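Local coordinates for putative protein (Aquifex aeolicus, PDB 1T6T) that is of unknown function but has a Toprim domain of the RNase M5-like family and probably acts on nucleic acid, at residues L67-D72 / E76-K81. Residues are numbered along the deposited sequence; the frame is centred on the assembly and turned at random.
Sequences LLFDLD and ERINQK
Phe-69 packs on Ile-78 in a loop-to-helix contact, where the chain leaving strand 64-67 of the parallel sheet turns back against the first turns of helix 73-88. The Ile-78 methyl CG2 sits over one ring face, 3.7 Å from the ring centroid and 16° off its normal, a CH-pi contact displaced toward the rim; Leu-25 of the neighbouring strand and Met-82 also pack on Phe-69. Replacing the ring by a serine is likely to open a gap against the Ile-78 methyl and leave the Asn-79 backbone and OD1 without their aromatic neighbour. With CG anti to the backbone N (chi1 -172°), the Asn-79 side chain brings its amide to Leu-67 and Phe-69, and the amide plane stands 72° from the ring. Its OD1 lies at the ring edge, 3.7 Å from Phe-69 CD2, and reaches Leu-67 CB at 3.4 Å; this buried oxygen has no polar partner in the model, whereas ND2 is hydrogen-bonded to Glu-95. Where the helix begins, Glu-76 N donates to Asp-72 O at 2.9 Å, and Asp-72 is the N-cap, its OD1 accepting from Gly-75 N. The Glu-76 carboxylate receives Gln-80 NE2 at OE2 and pairs with Arg-98 through OE1. Asp-70, whose carboxylate is held by Ile-109 N and His-108 ND1, and Asp-72 match the DxD motif of Toprim domains, which in related enzymes binds magnesium.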
ATOM      1  N   LEU B  67       2.270  -0.566  15.501  1.00 12.21           N
ATOM      2  CA  LEU B  67       2.407  -0.150  14.106  1.00 12.74           C
ATOM      3  C   LEU B  67       3.784  -0.535  13.586  1.00 13.66           C
ATOM      4  O   LEU B  67       4.802  -0.163  14.171  1.00 14.90           O
ATOM      5  CB  LEU B  67       2.214   1.365  13.974  1.00 14.08           C
ATOM      6  CG  LEU B  67       0.861   1.916  14.420  1.00 15.63           C
ATOM      7  CD1 LEU B  67       0.810   3.406  14.129  1.00 17.47           C
ATOM      8  CD2 LEU B  67      -0.267   1.187  13.692  1.00 16.49           C
ATOM      9  N   LEU B  68       3.814  -1.299  12.500  1.00 13.32           N
ATOM     10  CA  LEU B  68       5.080  -1.729  11.913  1.00 14.13           C
ATOM     11  C   LEU B  68       5.138  -1.516  10.415  1.00 14.94           C
ATOM     12  O   LEU B  68       5.329  -2.463   9.659  1.00 16.63           O
ATOM     13  CB  LEU B  68       5.351  -3.206  12.194  1.00 16.31           C
ATOM     14  CG  LEU B  68       6.230  -3.603  13.378  1.00 23.21           C
ATOM     15  CD1 LEU B  68       6.641  -5.060  13.198  1.00 22.03           C
ATOM     16  CD2 LEU B  68       7.470  -2.712  13.452  1.00 21.24           C
ATOM     17  N   PHE B  69       4.972  -0.275   9.983  1.00 15.58           N
ATOM     18  CA  PHE B  69       5.040   0.032   8.563  1.00 16.32           C
ATOM     19  C   PHE B  69       6.485   0.348   8.205  1.00 16.73           C
ATOM     20  O   PHE B  69       7.281   0.712   9.073  1.00 15.61           O
ATOM     21  CB  PHE B  69       4.120   1.206   8.252  1.00 16.18           C
ATOM     22  CG  PHE B  69       2.682   0.901   8.512  1.00 16.34           C
ATOM     23  CD1 PHE B  69       1.987   0.027   7.680  1.00 15.73           C
ATOM     24  CD2 PHE B  69       2.035   1.431   9.621  1.00 15.76           C
ATOM     25  CE1 PHE B  69       0.669  -0.319   7.956  1.00 18.05           C
ATOM     26  CE2 PHE B  69       0.714   1.091   9.904  1.00 17.52           C
ATOM     27  CZ  PHE B  69       0.031   0.215   9.071  1.00 16.92           C
ATOM     28  N   ASP B  70       6.830   0.190   6.931  1.00 16.01           N
ATOM     29  CA  ASP B  70       8.192   0.449   6.489  1.00 17.10           C
ATOM     30  C   ASP B  70       8.635   1.863   6.831  1.00 16.91           C
ATOM     31  O   ASP B  70       7.811   2.747   7.047  1.00 17.19           O
ATOM     32  CB  ASP B  70       8.324   0.197   4.987  1.00 18.72           C
ATOM     33  CG  ASP B  70       8.013  -1.243   4.613  1.00 20.84           C
ATOM     34  OD1 ASP B  70       8.119  -2.124   5.493  1.00 23.57           O
ATOM     35  OD2 ASP B  70       7.675  -1.497   3.440  1.00 28.81           O
ATOM     36  N   LEU B  71       9.948   2.061   6.883  1.00 16.95           N
ATOM     37  CA  LEU B  71      10.516   3.351   7.235  1.00 18.83           C
ATOM     38  C   LEU B  71      10.763   4.280   6.054  1.00 21.30           C
ATOM     39  O   LEU B  71      11.515   5.240   6.172  1.00 25.04           O
ATOM     40  CB  LEU B  71      11.818   3.148   8.017  1.00 18.99           C
ATOM     41  CG  LEU B  71      11.661   2.473   9.384  1.00 21.04           C
ATOM     42  CD1 LEU B  71      13.020   2.272  10.024  1.00 22.92           C
ATOM     43  CD2 LEU B  71      10.781   3.329  10.278  1.00 22.18           C
ATOM     44  N   ASP B  72      10.131   3.998   4.922  1.00 22.27           N
ATOM     45  CA  ASP B  72      10.288   4.851   3.752  1.00 25.21           C
ATOM     46  C   ASP B  72       9.123   5.840   3.724  1.00 25.36           C
ATOM     47  O   ASP B  72       8.252   5.802   4.594  1.00 23.27           O
ATOM     48  CB  ASP B  72      10.335   4.001   2.474  1.00 26.66           C
ATOM     49  CG  ASP B  72       9.052   3.240   2.220  1.00 28.99           C
ATOM     50  OD1 ASP B  72       8.280   3.013   3.173  1.00 28.44           O
ATOM     51  OD2 ASP B  72       8.821   2.853   1.054  1.00 34.41           O
ATOM     52  N   GLU B  76       5.761   5.803   6.078  1.00 15.66           N
ATOM     53  CA  GLU B  76       5.557   6.867   7.052  1.00 15.79           C
ATOM     54  C   GLU B  76       4.180   7.511   6.896  1.00 14.24           C
ATOM     55  O   GLU B  76       3.546   7.874   7.886  1.00 14.28           O
ATOM     56  CB  GLU B  76       6.661   7.917   6.913  1.00 16.73           C
ATOM     57  CG  GLU B  76       6.681   8.972   8.015  1.00 20.10           C
ATOM     58  CD  GLU B  76       6.813   8.379   9.412  1.00 23.70           C
ATOM     59  OE1 GLU B  76       7.633   7.455   9.602  1.00 24.30           O
ATOM     60  OE2 GLU B  76       6.103   8.848  10.326  1.00 25.79           O
ATOM     61  N   ARG B  77       3.716   7.663   5.658  1.00 14.45           N
ATOM     62  CA  ARG B  77       2.399   8.245   5.418  1.00 13.86           C
ATOM     63  C   ARG B  77       1.318   7.319   5.970  1.00 12.72           C
ATOM     64  O   ARG B  77       0.373   7.767   6.622  1.00 11.76           O
ATOM     65  CB  ARG B  77       2.175   8.461   3.921  1.00 15.52           C
ATOM     66  CG  ARG B  77       3.064   9.531   3.322  1.00 18.99           C
ATOM     67  CD  ARG B  77       2.954   9.548   1.810  1.00 21.03           C
ATOM     68  NE  ARG B  77       3.708  10.655   1.230  1.00 24.20           N
ATOM     69  CZ  ARG B  77       3.971  10.780  -0.065  1.00 26.20           C
ATOM     70  NH1 ARG B  77       3.542   9.863  -0.921  1.00 24.82           N
ATOM     71  NH2 ARG B  77       4.659  11.826  -0.506  1.00 27.25           N
ATOM     72  N   ILE B  78       1.460   6.024   5.712  1.00 12.25           N
ATOM     73  CA  ILE B  78       0.486   5.058   6.204  1.00 13.31           C
ATOM     74  C   ILE B  78       0.545   5.001   7.730  1.00 13.24           C
ATOM     75  O   ILE B  78      -0.484   4.928   8.401  1.00 11.66           O
ATOM     76  CB  ILE B  78       0.749   3.648   5.633  1.00 15.55           C
ATOM     77  CG1 ILE B  78       0.606   3.678   4.112  1.00 19.95           C
ATOM     78  CG2 ILE B  78      -0.237   2.648   6.228  1.00 14.95           C
ATOM     79  CD1 ILE B  78       0.848   2.339   3.448  1.00 24.04           C
ATOM     80  N   ASN B  79       1.757   5.041   8.275  1.00 12.23           N
ATOM     81  CA  ASN B  79       1.924   5.004   9.719  1.00 13.53           C
ATOM     82  C   ASN B  79       1.157   6.153  10.365  1.00 13.94           C
ATOM     83  O   ASN B  79       0.412   5.952  11.319  1.00 13.63           O
ATOM     84  CB  ASN B  79       3.400   5.122  10.099  1.00 14.68           C
ATOM     85  CG  ASN B  79       3.636   4.886  11.579  1.00 15.26           C
ATOM     86  OD1 ASN B  79       3.575   3.754  12.052  1.00 15.61           O
ATOM     87  ND2 ASN B  79       3.890   5.960  12.318  1.00 16.37           N
ATOM     88  N   GLN B  80       1.344   7.359   9.838  1.00 14.18           N
ATOM     89  CA  GLN B  80       0.676   8.536  10.385  1.00 15.35           C
ATOM     90  C   GLN B  80      -0.834   8.449  10.264  1.00 15.41           C
ATOM     91  O   GLN B  80      -1.562   8.793  11.199  1.00 14.52           O
ATOM     92  CB  GLN B  80       1.175   9.804   9.690  1.00 17.32           C
ATOM     93  CG  GLN B  80       2.630  10.120   9.982  1.00 24.35           C
ATOM     94  CD  GLN B  80       2.940  10.061  11.471  1.00 26.92           C
ATOM     95  OE1 GLN B  80       2.294  10.732  12.280  1.00 26.88           O
ATOM     96  NE2 GLN B  80       3.929   9.250  11.837  1.00 28.08           N
ATOM     97  N   LYS B  81      -1.302   7.992   9.108  1.00 14.22           N
ATOM     98  CA  LYS B  81      -2.731   7.851   8.858  1.00 15.29           C
ATOM     99  C   LYS B  81      -3.365   6.876   9.848  1.00 14.48           C
ATOM    100  O   LYS B  81      -4.393   7.171  10.460  1.00 13.76           O
ATOM    101  CB  LYS B  81      -2.954   7.345   7.433  1.00 17.83           C
ATOM    102  CG  LYS B  81      -4.400   7.032   7.084  1.00 22.68           C
ATOM    103  CD  LYS B  81      -5.242   8.292   7.077  1.00 28.85           C
ATOM    104  CE  LYS B  81      -6.581   8.055   6.410  1.00 32.11           C
ATOM    105  NZ  LYS B  81      -7.354   9.325   6.287  1.00 35.42           N
TER